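Local coordinates for protein L-talarate/Galactarate Dehydratase (Salmonella typhimurium, PDB 2PP0) that catalyses the magnesium-dependent dehydration of L-talarate and galactarate to 5-keto-4-deoxy-D-glucarate and also the epimerization of L-talarate to galactarate, at residues N106-I111 and I137-M142; K110-L115 and Q130-I135. All coordinates share one frame; numbering follows the deposited sequence.

Interaction 1: N106-I111 and I137-M142; sequences NDIDKI and IALWDM
I108 packs against L139 and W140 where two helices meet in the N-terminal capping domain of this enolase-superfamily enzyme. Helix 108-118 begins here, and its first turn lies on the second half of helix 127-146. The tight part of the contact is centred on I108. Its CG1 branch sits beside the backbone N (chi1 -59°) and runs on extended, which brings its end against W140. The two side chains cross at about a right angle. On the way, CG1 of I108 slides past CB of L139 at 4.0 Å. CD1 of I108 also approaches the backbone O of L139, at 3.9 Å. One turn further on, I111 and L139 reach toward each other tip to tip, and I111 CD1 lies 3.8 Å from L139 CD1. I67 of strand 57-69 packs on L139, and L100 packs on I111.

The other side is looser and more polar. D109 is exposed and K110 is partly exposed, and neither touches 137-142. D107, by contrast, is buried and faces the second subunit. It holds the N-cap position, but its side chain makes no capping bond. Instead it forms a salt bridge with K153 of the second subunit and accepts a bond from the backbone N of A157 there. W140 is partly exposed. Its NE1 is hydrogen-bonded to S309 OG on helix 308-320 of the barrel domain, which ties the indole to the other domain. At the tight centre, CD1 of I108 makes a CH-pi contact, 3.7 Å from the centroid of the W140 five-membered ring and only 4° off its normal.

Interaction 2: K110-L115 and Q130-I135; sequences KIYTKL and QAISPI
The hydroxyl of Y112 is hydrogen-bonded to the backbone O of G306, and the ring that carries it lies against I132. The bond fixes the far end of the ring. Helix 108-118 and helix 127-146 pack here as a roughly antiparallel pair in the capping domain. Their local axes come within 11.0 Å at an angle of 148°. The contact itself is apolar. I132 is at the centre of it and uses both of its branches. CG2 lies over one face of the Y112 ring, 3.6 Å from the ring centroid and 17° off the normal, a CH-pi contact. It sits toward the rim, with Y112 CE1 the nearest ring atom to I132 CG2 at 3.5 Å. The other branch runs past L115 in the opposite direction and brings I132 CD1 to 3.8 Å from L115 CB. L115 CD1 reaches further along and meets I135 CG2 at 4.2 Å, a looser touch.

Y112 has its CG on the far side from the backbone N (chi1 -152°), and the ring extends across I132. Helix 127-146 is kinked in this part. Neither P134, which has no N-H, nor the backbone N of I135 bonds to the turn before. Within helix 108-118 the turns are regular, and the backbone N of L115 bonds to O of I111 at 2.9 Å.

Around the pair, I96 of helix 86-96 packs on I132, and L100 in the loop that follows touches I135. I135 also packs on A65 and I67 of strand 57-69.

Interactions 1 and 2 are successive parts of one helix-helix interface, between helix 108-118 and helix 127-146. Their centres are 8 Å apart. The helices run in roughly opposite directions, so moving forward along one means moving back along the other. Both contacts are mostly buried and apolar, and in each an isoleucine methyl lies over an aromatic face. The roles are exchanged: the first helix gives the isoleucine in 106-111/137-142 and the ring in 110-115/130-135. Both aromatic residues bond to the barrel domain, through a serine hydroxyl in interaction 1 and a backbone carbonyl in interaction 2. Interaction 1 adds one salt bridge to the second subunit, from D107, which does not itself touch 137-142.

Interaction 1: N106-I111 and I137-M142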
loop_
_atom_site.group_PDB
_atom_site.type_symbol
_atom_site.label_atom_id
_atom_site.label_comp_id
_atom_site.label_asym_id
_atom_site.label_seq_id
_atom_site.Cartn_x
_atom_site.Cartn_y
_atom_site.Cartn_z
ATOM N N ASN B 106 -9.922 11.361 4.277
ATOM C CA ASN B 106 -9.078 10.199 4.531
ATOM C C ASN B 106 -9.276 9.052 3.549
ATOM O O ASN B 106 -8.371 8.246 3.356
ATOM C CB ASN B 106 -9.291 9.702 5.960
ATOM C CG ASN B 106 -8.977 10.772 6.976
ATOM O OD1 ASN B 106 -9.877 11.336 7.601
ATOM N ND2 ASN B 106 -7.695 11.086 7.120
ATOM N N ASP B 107 -10.451 8.980 2.934
ATOM C CA ASP B 107 -10.757 7.920 1.972
ATOM C C ASP B 107 -10.254 8.340 0.594
ATOM O O ASP B 107 -11.027 8.581 -0.334
ATOM C CB ASP B 107 -12.265 7.654 1.964
ATOM C CG ASP B 107 -12.764 7.135 3.309
ATOM O OD1 ASP B 107 -11.909 6.732 4.123
ATOM O OD2 ASP B 107 -13.995 7.109 3.554
ATOM N N ILE B 108 -8.933 8.407 0.488
ATOM C CA ILE B 108 -8.246 8.831 -0.718
ATOM C C ILE B 108 -8.574 8.057 -1.995
ATOM O O ILE B 108 -8.844 8.678 -3.030
ATOM C CB ILE B 108 -6.722 8.842 -0.480
ATOM C CG1 ILE B 108 -6.408 9.801 0.680
ATOM C CG2 ILE B 108 -5.989 9.286 -1.748
ATOM C CD1 ILE B 108 -4.920 9.974 0.986
ATOM N N ASP B 109 -8.548 6.728 -1.938
ATOM C CA ASP B 109 -8.873 5.919 -3.115
ATOM C C ASP B 109 -10.343 6.066 -3.448
ATOM O O ASP B 109 -10.729 6.034 -4.612
ATOM C CB ASP B 109 -8.606 4.430 -2.883
ATOM C CG ASP B 109 -7.141 4.085 -2.908
ATOM O OD1 ASP B 109 -6.390 4.713 -3.684
ATOM O OD2 ASP B 109 -6.745 3.165 -2.161
ATOM N N LYS B 110 -11.164 6.207 -2.413
ATOM C CA LYS B 110 -12.599 6.354 -2.603
ATOM C C LYS B 110 -12.875 7.641 -3.376
ATOM O O LYS B 110 -13.707 7.662 -4.288
ATOM C CB LYS B 110 -13.307 6.376 -1.249
ATOM C CG LYS B 110 -14.820 6.283 -1.329
ATOM C CD LYS B 110 -15.433 6.350 0.065
ATOM C CE LYS B 110 -16.942 6.222 0.017
ATOM N NZ LYS B 110 -17.525 6.131 1.385
ATOM N N ILE B 111 -12.162 8.707 -3.022
ATOM C CA ILE B 111 -12.313 9.997 -3.691
ATOM C C ILE B 111 -11.756 9.916 -5.115
ATOM O O ILE B 111 -12.344 10.444 -6.059
ATOM C CB ILE B 111 -11.567 11.111 -2.920
ATOM C CG1 ILE B 111 -12.282 11.392 -1.596
ATOM C CG2 ILE B 111 -11.508 12.378 -3.745
ATOM C CD1 ILE B 111 -11.511 12.325 -0.672
ATOM N N ILE B 137 -2.292 14.179 -4.253
ATOM C CA ILE B 137 -1.085 14.525 -3.520
ATOM C C ILE B 137 -1.422 15.410 -2.308
ATOM O O ILE B 137 -0.875 15.211 -1.219
ATOM C CB ILE B 137 -0.063 15.216 -4.461
ATOM C CG1 ILE B 137 0.454 14.193 -5.492
ATOM C CG2 ILE B 137 1.105 15.781 -3.674
ATOM C CD1 ILE B 137 1.437 14.782 -6.516
ATOM N N ALA B 138 -2.332 16.361 -2.494
ATOM C CA ALA B 138 -2.739 17.245 -1.401
ATOM C C ALA B 138 -3.409 16.432 -0.293
ATOM O O ALA B 138 -3.230 16.720 0.891
ATOM C CB ALA B 138 -3.701 18.326 -1.916
ATOM N N LEU B 139 -4.182 15.419 -0.677
ATOM C CA LEU B 139 -4.851 14.581 0.307
ATOM C C LEU B 139 -3.833 13.776 1.116
ATOM O O LEU B 139 -4.016 13.580 2.316
ATOM C CB LEU B 139 -5.857 13.651 -0.374
ATOM C CG LEU B 139 -7.096 14.341 -0.951
ATOM C CD1 LEU B 139 -7.993 13.296 -1.607
ATOM C CD2 LEU B 139 -7.855 15.070 0.164
ATOM N N TRP B 140 -2.764 13.313 0.472
ATOM C CA TRP B 140 -1.725 12.577 1.193
ATOM C C TRP B 140 -0.952 13.528 2.118
ATOM O O TRP B 140 -0.552 13.148 3.229
ATOM C CB TRP B 140 -0.753 11.903 0.224
ATOM C CG TRP B 140 -1.229 10.567 -0.259
ATOM C CD1 TRP B 140 -1.814 10.278 -1.465
ATOM C CD2 TRP B 140 -1.177 9.335 0.468
ATOM N NE1 TRP B 140 -2.126 8.935 -1.530
ATOM C CE2 TRP B 140 -1.745 8.334 -0.356
ATOM C CE3 TRP B 140 -0.703 8.977 1.740
ATOM C CZ2 TRP B 140 -1.853 7.001 0.051
ATOM C CZ3 TRP B 140 -0.811 7.646 2.147
ATOM C CH2 TRP B 140 -1.381 6.677 1.304
ATOM N N ASP B 141 -0.742 14.757 1.649
ATOM C CA ASP B 141 -0.050 15.794 2.420
ATOM C C ASP B 141 -0.861 16.047 3.692
ATOM O O ASP B 141 -0.309 16.122 4.790
ATOM C CB ASP B 141 0.050 17.083 1.583
ATOM C CG ASP B 141 0.695 18.242 2.338
ATOM O OD1 ASP B 141 1.882 18.141 2.733
ATOM O OD2 ASP B 141 0.006 19.267 2.527
ATOM N N MET B 142 -2.179 16.152 3.529
ATOM C CA MET B 142 -3.086 16.393 4.646
ATOM C C MET B 142 -3.078 15.237 5.644
ATOM O O MET B 142 -2.974 15.457 6.856
ATOM C CB MET B 142 -4.522 16.618 4.140
ATOM C CG MET B 142 -5.553 16.835 5.257
ATOM S SD MET B 142 -7.289 16.973 4.732
ATOM C CE MET B 142 -7.244 18.642 4.127
#

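Interaction 2: K110-L115 and Q130-I135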
loop_
_atom_site.group_PDB
_atom_site.type_symbol
_atom_site.label_atom_id
_atom_site.label_comp_id
_atom_site.label_asym_id
_atom_site.label_seq_id
_atom_site.Cartn_x
_atom_site.Cartn_y
_atom_site.Cartn_z
ATOM N N LYS B 110 -11.164 6.207 -2.413
ATOM C CA LYS B 110 -12.599 6.354 -2.603
ATOM C C LYS B 110 -12.875 7.641 -3.376
ATOM O O LYS B 110 -13.707 7.662 -4.288
ATOM C CB LYS B 110 -13.307 6.376 -1.249
ATOM C CG LYS B 110 -14.820 6.283 -1.329
ATOM C CD LYS B 110 -15.433 6.350 0.065
ATOM C CE LYS B 110 -16.942 6.222 0.017
ATOM N NZ LYS B 110 -17.525 6.131 1.385
ATOM N N ILE B 111 -12.162 8.707 -3.022
ATOM C CA ILE B 111 -12.313 9.997 -3.691
ATOM C C ILE B 111 -11.756 9.916 -5.115
ATOM O O ILE B 111 -12.344 10.444 -6.059
ATOM C CB ILE B 111 -11.567 11.111 -2.920
ATOM C CG1 ILE B 111 -12.282 11.392 -1.596
ATOM C CG2 ILE B 111 -11.508 12.378 -3.745
ATOM C CD1 ILE B 111 -11.511 12.325 -0.672
ATOM N N TYR B 112 -10.609 9.261 -5.256
ATOM C CA TYR B 112 -9.979 9.093 -6.560
ATOM C C TYR B 112 -11.000 8.459 -7.509
ATOM O O TYR B 112 -11.232 8.952 -8.608
ATOM C CB TYR B 112 -8.757 8.179 -6.435
ATOM C CG TYR B 112 -7.693 8.437 -7.467
ATOM C CD1 TYR B 112 -6.467 8.986 -7.101
ATOM C CD2 TYR B 112 -7.914 8.147 -8.815
ATOM C CE1 TYR B 112 -5.484 9.239 -8.045
ATOM C CE2 TYR B 112 -6.939 8.401 -9.770
ATOM C CZ TYR B 112 -5.730 8.945 -9.382
ATOM O OH TYR B 112 -4.768 9.215 -10.326
ATOM N N THR B 113 -11.610 7.363 -7.067
ATOM C CA THR B 113 -12.611 6.657 -7.864
ATOM C C THR B 113 -13.790 7.559 -8.239
ATOM O O THR B 113 -14.299 7.493 -9.363
ATOM C CB THR B 113 -13.116 5.412 -7.107
ATOM O OG1 THR B 113 -12.038 4.474 -6.987
ATOM C CG2 THR B 113 -14.273 4.750 -7.846
ATOM N N LYS B 114 -14.226 8.403 -7.307
ATOM C CA LYS B 114 -15.333 9.318 -7.580
ATOM C C LYS B 114 -14.926 10.323 -8.647
ATOM O O LYS B 114 -15.733 10.700 -9.493
ATOM C CB LYS B 114 -15.741 10.078 -6.314
ATOM C CG LYS B 114 -16.818 11.127 -6.556
ATOM C CD LYS B 114 -17.181 11.872 -5.278
ATOM C CE LYS B 114 -18.330 12.852 -5.511
ATOM N NZ LYS B 114 -18.638 13.623 -4.269
ATOM N N LEU B 115 -13.671 10.763 -8.599
ATOM C CA LEU B 115 -13.163 11.723 -9.567
ATOM C C LEU B 115 -13.033 11.081 -10.950
ATOM O O LEU B 115 -13.217 11.748 -11.967
ATOM C CB LEU B 115 -11.808 12.269 -9.117
ATOM C CG LEU B 115 -11.834 13.100 -7.828
ATOM C CD1 LEU B 115 -10.428 13.562 -7.490
ATOM C CD2 LEU B 115 -12.768 14.295 -8.015
ATOM N N GLN B 130 -3.681 13.247 -14.465
ATOM C CA GLN B 130 -2.686 14.233 -14.077
ATOM C C GLN B 130 -3.394 15.459 -13.492
ATOM O O GLN B 130 -2.764 16.309 -12.866
ATOM C CB GLN B 130 -1.821 14.623 -15.275
ATOM C CG GLN B 130 -0.765 13.583 -15.616
ATOM C CD GLN B 130 0.068 13.984 -16.815
ATOM O OE1 GLN B 130 0.163 15.166 -17.146
ATOM N NE2 GLN B 130 0.692 13.002 -17.464
ATOM N N ALA B 131 -4.706 15.530 -13.703
ATOM C CA ALA B 131 -5.524 16.615 -13.171
ATOM C C ALA B 131 -5.972 16.196 -11.766
ATOM O O ALA B 131 -6.318 17.037 -10.937
ATOM C CB ALA B 131 -6.738 16.851 -14.054
ATOM N N ILE B 132 -5.975 14.887 -11.519
ATOM C CA ILE B 132 -6.337 14.353 -10.204
ATOM C C ILE B 132 -5.088 14.416 -9.312
ATOM O O ILE B 132 -5.182 14.632 -8.102
ATOM C CB ILE B 132 -6.840 12.877 -10.314
ATOM C CG1 ILE B 132 -8.165 12.837 -11.081
ATOM C CG2 ILE B 132 -7.030 12.264 -8.924
ATOM C CD1 ILE B 132 -8.734 11.437 -11.262
ATOM N N SER B 133 -3.919 14.251 -9.926
ATOM C CA SER B 133 -2.635 14.278 -9.219
ATOM C C SER B 133 -2.475 15.344 -8.124
ATOM O O SER B 133 -2.117 15.020 -6.985
ATOM C CB SER B 133 -1.486 14.424 -10.216
ATOM O OG SER B 133 -1.247 13.208 -10.899
ATOM N N PRO B 134 -2.718 16.625 -8.452
ATOM C CA PRO B 134 -2.576 17.681 -7.434
ATOM C C PRO B 134 -3.458 17.403 -6.220
ATOM O O PRO B 134 -3.043 17.573 -5.071
ATOM C CB PRO B 134 -3.028 18.944 -8.169
ATOM C CG PRO B 134 -2.766 18.621 -9.628
ATOM C CD PRO B 134 -3.194 17.185 -9.732
ATOM N N ILE B 135 -4.685 16.979 -6.494
ATOM C CA ILE B 135 -5.654 16.679 -5.453
ATOM C C ILE B 135 -5.239 15.464 -4.620
ATOM O O ILE B 135 -5.235 15.524 -3.382
ATOM C CB ILE B 135 -7.044 16.460 -6.082
ATOM C CG1 ILE B 135 -7.532 17.781 -6.692
ATOM C CG2 ILE B 135 -8.029 15.958 -5.040
ATOM C CD1 ILE B 135 -8.740 17.646 -7.612
#